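Local structure of malyl-CoA lyase/beta-methylmalyl-CoA lyase (Methylobacterium extorquens, 5UGR) at residues K132-M145 / R157-S171. The protein belongs to the HpcH/HpaI aldolase/citrate lyase family and is a magnesium-binding lyase built on a TIM barrel. Numbering follows the deposited sequence. Where two conformers were deposited one is given.
With MG (magnesium ion), chain B.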
ATOM      1  N   LYS A 132     -21.076  -9.704 -22.436  1.00 18.10           N
ATOM      2  CA  LYS A 132     -20.593  -8.815 -21.359  1.00 18.73           C
ATOM      3  C   LYS A 132     -19.882  -7.626 -22.003  1.00 16.43           C
ATOM      4  O   LYS A 132     -18.942  -7.784 -22.807  1.00 18.59           O
ATOM      5  CB  LYS A 132     -19.657  -9.580 -20.398  1.00 21.97           C
ATOM      6  CG  LYS A 132     -20.328 -10.684 -19.481  1.00 31.07           C
ATOM      7  CD  LYS A 132     -19.466 -11.054 -18.240  1.00 46.50           C
ATOM      8  CE  LYS A 132     -20.157 -11.060 -16.831  1.00 58.90           C
ATOM      9  NZ  LYS A 132     -20.030  -9.852 -15.830  1.00 43.70           N
ATOM     10  N   ILE A 133     -20.274  -6.434 -21.598  1.00 15.34           N
ATOM     11  CA  ILE A 133     -19.632  -5.197 -22.097  1.00 14.22           C
ATOM     12  C   ILE A 133     -18.177  -5.121 -21.610  1.00 13.73           C
ATOM     13  O   ILE A 133     -17.865  -5.465 -20.460  1.00 15.49           O
ATOM     14  CB  ILE A 133     -20.446  -3.979 -21.617  1.00 15.48           C
ATOM     15  CG1 ILE A 133     -21.682  -3.806 -22.512  1.00 17.52           C
ATOM     16  CG2 ILE A 133     -19.622  -2.690 -21.496  1.00 16.29           C
ATOM     17  CD1 ILE A 133     -22.717  -2.871 -21.895  1.00 19.65           C
ATOM     18  N   GLY A 134     -17.296  -4.644 -22.486  1.00 13.38           N
ATOM     19  CA  GLY A 134     -15.910  -4.350 -22.112  1.00 13.06           C
ATOM     20  C   GLY A 134     -15.736  -2.866 -21.874  1.00 12.65           C
ATOM     21  O   GLY A 134     -16.503  -2.066 -22.373  1.00 13.74           O
ATOM     22  N   PHE A 135     -14.633  -2.518 -21.225  1.00 11.49           N
ATOM     23  CA  PHE A 135     -14.297  -1.136 -20.953  1.00 11.83           C
ATOM     24  C   PHE A 135     -13.016  -0.695 -21.685  1.00 11.99           C
ATOM     25  O   PHE A 135     -11.988  -1.441 -21.765  1.00 12.66           O
ATOM     26  CB  PHE A 135     -14.091  -0.858 -19.474  1.00 12.56           C
ATOM     27  CG  PHE A 135     -15.309  -0.992 -18.587  1.00 12.81           C
ATOM     28  CD1 PHE A 135     -16.615  -0.897 -19.069  1.00 13.26           C
ATOM     29  CD2 PHE A 135     -15.149  -1.081 -17.231  1.00 13.34           C
ATOM     30  CE1 PHE A 135     -17.693  -0.930 -18.211  1.00 14.21           C
ATOM     31  CE2 PHE A 135     -16.242  -1.096 -16.369  1.00 13.36           C
ATOM     32  CZ  PHE A 135     -17.535  -1.036 -16.877  1.00 14.84           C
ATOM     33  N   GLU A 136     -13.033   0.550 -22.117  1.00 12.62           N
ATOM     34  CA  GLU A 136     -11.830   1.280 -22.510  1.00 12.22           C
ATOM     35  C   GLU A 136     -11.796   2.497 -21.570  1.00 11.43           C
ATOM     36  O   GLU A 136     -12.821   3.077 -21.243  1.00 12.26           O
ATOM     37  CB  GLU A 136     -11.900   1.756 -23.966  1.00 13.72           C
ATOM     38  CG  GLU A 136     -10.699   2.553 -24.458  1.00 13.08           C
ATOM     39  CD  GLU A 136     -10.879   2.922 -25.966  1.00 14.39           C
ATOM     40  OE1 GLU A 136     -11.153   1.969 -26.759  1.00 15.22           O
ATOM     41  OE2 GLU A 136     -10.778   4.155 -26.289  1.00 14.39           O
ATOM     42  N   VAL A 137     -10.593   2.873 -21.125  1.00 11.42           N
ATOM     43  CA  VAL A 137     -10.417   4.072 -20.311  1.00 12.86           C
ATOM     44  C   VAL A 137      -9.612   5.099 -21.041  1.00 12.89           C
ATOM     45  O   VAL A 137      -8.639   4.790 -21.712  1.00 14.21           O
ATOM     46  CB  VAL A 137      -9.808   3.748 -18.945  1.00 16.70           C
ATOM     47  CG1 VAL A 137     -10.732   2.915 -18.089  1.00 16.33           C
ATOM     48  CG2 VAL A 137      -8.479   3.215 -19.064  1.00 21.60           C
ATOM     49  N   LEU A 138     -10.018   6.341 -20.894  1.00 12.30           N
ATOM     50  CA  LEU A 138      -9.240   7.479 -21.365  1.00 12.29           C
ATOM     51  C   LEU A 138      -8.316   7.976 -20.266  1.00 12.21           C
ATOM     52  O   LEU A 138      -8.788   8.307 -19.140  1.00 12.83           O
ATOM     53  CB  LEU A 138     -10.175   8.603 -21.806  1.00 13.91           C
ATOM     54  CG  LEU A 138     -10.317   8.779 -23.299  1.00 13.14           C
ATOM     55  CD1 LEU A 138     -11.641   9.408 -23.671  1.00 14.80           C
ATOM     56  CD2 LEU A 138      -9.155   9.545 -23.867  1.00 14.00           C
ATOM     57  N   ILE A 139      -7.017   7.985 -20.575  1.00 11.65           N
ATOM     58  CA  ILE A 139      -5.991   8.611 -19.726  1.00 12.87           C
ATOM     59  C   ILE A 139      -5.740   9.956 -20.397  1.00 11.59           C
ATOM     60  O   ILE A 139      -5.066  10.050 -21.457  1.00 13.19           O
ATOM     61  CB  ILE A 139      -4.750   7.720 -19.625  1.00 12.86           C
ATOM     62  CG1 ILE A 139      -5.094   6.327 -19.108  1.00 12.74           C
ATOM     63  CG2 ILE A 139      -3.697   8.411 -18.750  1.00 14.87           C
ATOM     64  CD1 ILE A 139      -5.646   6.264 -17.739  1.00 14.62           C
ATOM     65  N   GLU A 140      -6.355  10.991 -19.823  1.00 12.19           N
ATOM     66  CA  GLU A 140      -6.439  12.311 -20.478  1.00 12.13           C
ATOM     67  C   GLU A 140      -6.290  13.428 -19.451  1.00 14.82           C
ATOM     68  O   GLU A 140      -6.653  14.562 -19.732  1.00 13.95           O
ATOM     69  CB  GLU A 140      -7.732  12.459 -21.270  1.00 12.47           C
ATOM     70  CG  GLU A 140      -9.010  12.390 -20.438  1.00 13.76           C
ATOM     71  CD  GLU A 140     -10.287  12.627 -21.236  1.00 14.46           C
ATOM     72  OE1 GLU A 140     -10.292  13.656 -21.947  1.00 18.63           O
ATOM     73  OE2 GLU A 140     -11.219  11.819 -21.109  1.00 14.04           O
ATOM     74  N   THR A 141      -5.748  13.074 -18.275  1.00 11.88           N
ATOM     75  CA  THR A 141      -5.504  14.052 -17.237  1.00 12.07           C
ATOM     76  C   THR A 141      -4.199  13.663 -16.551  1.00 10.85           C
ATOM     77  O   THR A 141      -3.762  12.478 -16.612  1.00 13.05           O
ATOM     78  CB  THR A 141      -6.616  14.064 -16.154  1.00 12.65           C
ATOM     79  OG1 THR A 141      -6.658  12.789 -15.492  1.00 13.08           O
ATOM     80  CG2 THR A 141      -7.973  14.408 -16.726  1.00 13.81           C
ATOM     81  N   ALA A 142      -3.561  14.630 -15.895  1.00 12.89           N
ATOM     82  CA  ALA A 142      -2.383  14.309 -15.076  1.00 11.85           C
ATOM     83  C   ALA A 142      -2.691  13.368 -13.950  1.00 12.10           C
ATOM     84  O   ALA A 142      -1.891  12.489 -13.639  1.00 12.72           O
ATOM     85  CB  ALA A 142      -1.787  15.594 -14.550  1.00 14.05           C
ATOM     86  N   LEU A 143      -3.859  13.469 -13.365  1.00 11.82           N
ATOM     87  CA  LEU A 143      -4.280  12.527 -12.311  1.00 11.28           C
ATOM     88  C   LEU A 143      -4.317  11.112 -12.801  1.00 11.57           C
ATOM     89  O   LEU A 143      -3.782  10.193 -12.128  1.00 12.93           O
ATOM     90  CB  LEU A 143      -5.642  12.910 -11.693  1.00 12.88           C
ATOM     91  CG  LEU A 143      -6.157  12.100 -10.472  1.00 12.19           C
ATOM     92  CD1 LEU A 143      -5.228  12.187  -9.277  1.00 12.81           C
ATOM     93  CD2 LEU A 143      -7.576  12.518 -10.134  1.00 13.82           C
ATOM     94  N   GLY A 144      -4.964  10.886 -13.944  1.00 12.01           N
ATOM     95  CA  GLY A 144      -4.991   9.544 -14.487  1.00 12.17           C
ATOM     96  C   GLY A 144      -3.596   9.024 -14.833  1.00 11.81           C
ATOM     97  O   GLY A 144      -3.270   7.850 -14.588  1.00 12.46           O
ATOM     98  N   MET A 145      -2.756   9.895 -15.419  1.00 11.10           N
ATOM     99  CA  MET A 145      -1.397   9.474 -15.736  1.00 12.35           C
ATOM    100  C   MET A 145      -0.628   9.084 -14.480  1.00 11.70           C
ATOM    101  O   MET A 145       0.163   8.137 -14.495  1.00 15.17           O
ATOM    102  CB  MET A 145      -0.680  10.586 -16.496  1.00 14.18           C
ATOM    103  CG  MET A 145       0.658  10.193 -17.036  1.00 14.52           C
ATOM    104  SD  MET A 145       0.668   8.830 -18.244  1.00 15.77           S
ATOM    105  CE  MET A 145      -0.189   9.585 -19.613  1.00 16.68           C
ATOM    106  N   ARG A 157     -13.336  -6.261 -16.873  1.00 13.25           N
ATOM    107  CA  ARG A 157     -13.831  -5.748 -18.145  1.00 13.68           C
ATOM    108  C   ARG A 157     -12.870  -4.933 -18.919  1.00 11.89           C
ATOM    109  O   ARG A 157     -13.107  -4.664 -20.093  1.00 13.83           O
ATOM    110  CB  ARG A 157     -15.101  -4.922 -17.974  1.00 13.20           C
ATOM    111  CG  ARG A 157     -16.274  -5.600 -17.294  1.00 13.97           C
ATOM    112  CD  ARG A 157     -17.454  -4.651 -17.176  1.00 14.05           C
ATOM    113  NE  ARG A 157     -18.570  -5.223 -16.479  1.00 14.94           N
ATOM    114  CZ  ARG A 157     -19.576  -5.900 -17.034  1.00 15.91           C
ATOM    115  NH1 ARG A 157     -19.653  -6.074 -18.348  1.00 16.44           N
ATOM    116  NH2 ARG A 157     -20.526  -6.375 -16.239  1.00 17.37           N
ATOM    117  N   LEU A 158     -11.804  -4.439 -18.263  1.00 11.99           N
ATOM    118  CA  LEU A 158     -10.931  -3.495 -18.913  1.00 11.88           C
ATOM    119  C   LEU A 158     -10.124  -4.167 -20.013  1.00 12.41           C
ATOM    120  O   LEU A 158      -9.494  -5.213 -19.804  1.00 14.62           O
ATOM    121  CB  LEU A 158      -9.996  -2.833 -17.881  1.00 13.11           C
ATOM    122  CG  LEU A 158      -9.150  -1.664 -18.377  1.00 13.42           C
ATOM    123  CD1 LEU A 158     -10.017  -0.562 -18.948  1.00 14.38           C
ATOM    124  CD2 LEU A 158      -8.322  -1.112 -17.201  1.00 14.84           C
ATOM    125  N   GLU A 159     -10.167  -3.560 -21.192  1.00 11.68           N
ATOM    126  CA  GLU A 159      -9.494  -4.037 -22.388  1.00 12.68           C
ATOM    127  C   GLU A 159      -8.453  -3.128 -23.008  1.00 11.56           C
ATOM    128  O   GLU A 159      -7.575  -3.631 -23.729  1.00 13.82           O
ATOM    129  CB  GLU A 159     -10.491  -4.344 -23.520  1.00 13.61           C
ATOM    130  CG  GLU A 159     -11.597  -5.295 -23.145  1.00 13.77           C
ATOM    131  CD  GLU A 159     -12.527  -5.608 -24.329  1.00 14.30           C
ATOM    132  OE1 GLU A 159     -13.679  -6.043 -24.041  1.00 16.48           O
ATOM    133  OE2 GLU A 159     -12.094  -5.404 -25.498  1.00 15.30           O
ATOM    134  N   ALA A 160      -8.510  -1.824 -22.750  1.00 11.98           N
ATOM    135  CA  ALA A 160      -7.758  -0.858 -23.574  1.00 12.12           C
ATOM    136  C   ALA A 160      -7.686   0.472 -22.846  1.00 13.41           C
ATOM    137  O   ALA A 160      -8.575   0.797 -22.049  1.00 12.91           O
ATOM    138  CB  ALA A 160      -8.468  -0.668 -24.904  1.00 12.82           C
ATOM    139  N   MET A 161      -6.636   1.236 -23.159  1.00 12.54           N
ATOM    140  CA  MET A 161      -6.505   2.615 -22.686  0.50 12.22           C
ATOM    141  C   MET A 161      -6.195   3.489 -23.895  1.00 13.07           C
ATOM    142  O   MET A 161      -5.350   3.104 -24.728  1.00 13.52           O
ATOM    143  CB  MET A 161      -5.375   2.780 -21.645  0.50 12.46           C
ATOM    144  CG  MET A 161      -5.283   1.707 -20.579  0.50 15.10           C
ATOM    145  SD  MET A 161      -3.986   1.987 -19.323  0.50 18.22           S
ATOM    146  CE  MET A 161      -5.135   2.117 -17.981  0.50 14.71           C
ATOM    147  N   SER A 162      -6.882   4.648 -23.957  1.00 12.23           N
ATOM    148  CA  SER A 162      -6.572   5.642 -24.963  1.00 12.54           C
ATOM    149  C   SER A 162      -5.871   6.838 -24.320  1.00 11.26           C
ATOM    150  O   SER A 162      -6.312   7.291 -23.267  1.00 12.72           O
ATOM    151  CB  SER A 162      -7.830   6.160 -25.652  1.00 13.44           C
ATOM    152  OG  SER A 162      -8.371   5.231 -26.602  1.00 13.21           O
ATOM    153  N   PHE A 163      -4.806   7.335 -25.002  1.00 12.46           N
ATOM    154  CA  PHE A 163      -4.099   8.539 -24.588  1.00 12.77           C
ATOM    155  C   PHE A 163      -4.793   9.741 -25.171  1.00 12.18           C
ATOM    156  O   PHE A 163      -4.668  10.040 -26.361  1.00 13.18           O
ATOM    157  CB  PHE A 163      -2.654   8.450 -24.968  1.00 13.66           C
ATOM    158  CG  PHE A 163      -1.895   9.696 -24.717  1.00 11.88           C
ATOM    159  CD1 PHE A 163      -1.943  10.288 -23.473  1.00 14.48           C
ATOM    160  CD2 PHE A 163      -1.209  10.345 -25.763  1.00 12.94           C
ATOM    161  CE1 PHE A 163      -1.268  11.496 -23.256  1.00 13.60           C
ATOM    162  CE2 PHE A 163      -0.511  11.531 -25.525  1.00 14.95           C
ATOM    163  CZ  PHE A 163      -0.573  12.107 -24.298  1.00 13.48           C
ATOM    164  N   GLY A 164      -5.515  10.475 -24.306  1.00 13.18           N
ATOM    165  CA  GLY A 164      -6.239  11.676 -24.731  1.00 12.85           C
ATOM    166  C   GLY A 164      -5.336  12.877 -24.752  1.00 12.46           C
ATOM    167  O   GLY A 164      -5.319  13.685 -23.807  1.00 13.53           O
ATOM    168  N   VAL A 165      -4.577  13.017 -25.826  1.00 12.85           N
ATOM    169  CA  VAL A 165      -3.483  13.995 -25.884  1.00 13.13           C
ATOM    170  C   VAL A 165      -3.906  15.439 -25.647  1.00 13.14           C
ATOM    171  O   VAL A 165      -3.181  16.186 -24.990  1.00 14.80           O
ATOM    172  CB  VAL A 165      -2.637  13.810 -27.175  1.00 13.05           C
ATOM    173  CG1 VAL A 165      -3.470  14.121 -28.415  1.00 14.57           C
ATOM    174  CG2 VAL A 165      -1.367  14.670 -27.111  1.00 14.43           C
ATOM    175  N   ALA A 166      -5.032  15.859 -26.210  1.00 14.93           N
ATOM    176  CA  ALA A 166      -5.394  17.282 -26.068  1.00 15.66           C
ATOM    177  C   ALA A 166      -5.853  17.631 -24.664  1.00 13.22           C
ATOM    178  O   ALA A 166      -5.463  18.676 -24.054  1.00 14.62           O
ATOM    179  CB  ALA A 166      -6.460  17.663 -27.092  1.00 20.97           C
ATOM    180  N   ASP A 167      -6.659  16.736 -24.092  1.00 13.37           N
ATOM    181  CA  ASP A 167      -7.093  16.924 -22.698  1.00 12.90           C
ATOM    182  C   ASP A 167      -5.953  16.735 -21.704  1.00 13.29           C
ATOM    183  O   ASP A 167      -5.879  17.436 -20.671  1.00 13.65           O
ATOM    184  CB  ASP A 167      -8.401  16.200 -22.373  1.00 15.12           C
ATOM    185  CG  ASP A 167      -9.617  16.916 -22.985  1.00 16.89           C
ATOM    186  OD1 ASP A 167      -9.516  18.112 -23.294  1.00 20.14           O
ATOM    187  OD2 ASP A 167     -10.685  16.291 -23.062  1.00 18.44           O
ATOM    188  N   TYR A 168      -5.021  15.838 -22.046  1.00 14.00           N
ATOM    189  CA  TYR A 168      -3.836  15.699 -21.224  1.00 12.76           C
ATOM    190  C   TYR A 168      -2.992  16.978 -21.247  1.00 12.90           C
ATOM    191  O   TYR A 168      -2.519  17.448 -20.192  1.00 13.91           O
ATOM    192  CB  TYR A 168      -3.003  14.498 -21.672  1.00 13.01           C
ATOM    193  CG  TYR A 168      -1.698  14.334 -20.975  1.00 12.09           C
ATOM    194  CD1 TYR A 168      -1.629  13.722 -19.749  1.00 12.47           C
ATOM    195  CD2 TYR A 168      -0.529  14.789 -21.547  1.00 12.87           C
ATOM    196  CE1 TYR A 168      -0.421  13.538 -19.106  1.00 13.29           C
ATOM    197  CE2 TYR A 168       0.709  14.629 -20.899  1.00 12.45           C
ATOM    198  CZ  TYR A 168       0.749  14.007 -19.679  1.00 14.21           C
ATOM    199  OH  TYR A 168       1.941  13.801 -19.030  1.00 14.49           O
ATOM    200  N   ALA A 169      -2.804  17.533 -22.441  1.00 13.78           N
ATOM    201  CA  ALA A 169      -2.096  18.813 -22.563  1.00 13.83           C
ATOM    202  C   ALA A 169      -2.757  19.884 -21.709  1.00 13.54           C
ATOM    203  O   ALA A 169      -2.099  20.633 -21.019  1.00 14.69           O
ATOM    204  CB  ALA A 169      -2.035  19.201 -24.034  1.00 14.96           C
ATOM    205  N   ALA A 170      -4.099  19.955 -21.770  1.00 14.27           N
ATOM    206  CA  ALA A 170      -4.797  20.969 -20.976  1.00 16.02           C
ATOM    207  C   ALA A 170      -4.565  20.780 -19.475  1.00 14.17           C
ATOM    208  O   ALA A 170      -4.320  21.714 -18.726  1.00 15.88           O
ATOM    209  CB  ALA A 170      -6.279  20.970 -21.304  1.00 15.79           C
ATOM    210  N   SER A 171      -4.615  19.528 -19.043  1.00 13.91           N
ATOM    211  CA  SER A 171      -4.446  19.173 -17.639  1.00 12.77           C
ATOM    212  C   SER A 171      -3.031  19.501 -17.141  1.00 13.14           C
ATOM    213  O   SER A 171      -2.840  19.880 -15.985  1.00 15.18           O
ATOM    214  CB  SER A 171      -4.742  17.665 -17.428  1.00 14.73           C
ATOM    215  OG  SER A 171      -4.626  17.286 -16.083  1.00 16.65           O
TER
HETATM  216 MG    MG B 401     -11.673  14.538 -23.115  1.00 16.70          MG
HETATM  217  O   HOH W   1     -22.480  -9.139 -16.418  1.00 34.72           O
HETATM  218  O   HOH W   2     -12.806  12.821 -23.084  1.00 14.09           O
HETATM  219  O   HOH W   3     -10.701  13.854 -24.812  1.00 20.40           O
HETATM  220  O   HOH W   4     -12.832  15.261 -21.489  1.00 18.01           O
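Glu140 and Asp167 bring two carboxylates side by side, their planes only 18° apart, and one magnesium ion holds them there. Glu140 OE1 and Asp167 OD2 sit 2.9 Å from each other, a spacing that is probably tolerable because both bind the same cation. Glu140 OE1 and Asp167 OD2 each lie 2.0 Å from the magnesium ion, and Asp45 and three waters complete its shell. CG of Glu140 stands between the backbone N and the carbonyl carbon (chi1 62°), and from there the extended chain reaches the ion. Its second oxygen, OE2, accepts from one of those waters and from Lys106 N, while Asp167 OD1 pairs with Arg301 of the second subunit, so both carboxylates are fixed at both oxygens.

Upstream, strands 134-139 and 158-163 run parallel, joined by backbone bonds from Phe135 N to Arg157 O through to Gly164 N to Ile139 O. On the side of Glu136, Ser162 OG donates to Glu136 OE2 at 2.7 Å, arriving from above the carboxylate plane; Trp254 also bonds that hydroxyl. The other side is apolar: Val137 CG1 meets Leu158 CD1 at 3.7 Å, and in the conformer given Met161 CE lies near Val137 CG2, with helix 207-220 covering Met161.

At the start of the strands, Arg157 lays CD over one face of the Phe135 ring, 3.8 Å from the centroid, and its NH1 uses an in-plane lone pair of Ile133 O. Arg157 forms salt bridges with Asp117 and Glu124, which probably offset the nearby charge of Lys132, whose NZ is 3.5 Å from Arg157 NH2. Past the strands, Ser171 OG receives Ala142 N in a nearly straight bond (175°). Adjacent parallel strands of a closed eight-stranded barrel, with a metal site just past their C-terminal ends, are the layout of a TIM barrel, whose active sites lie at that end.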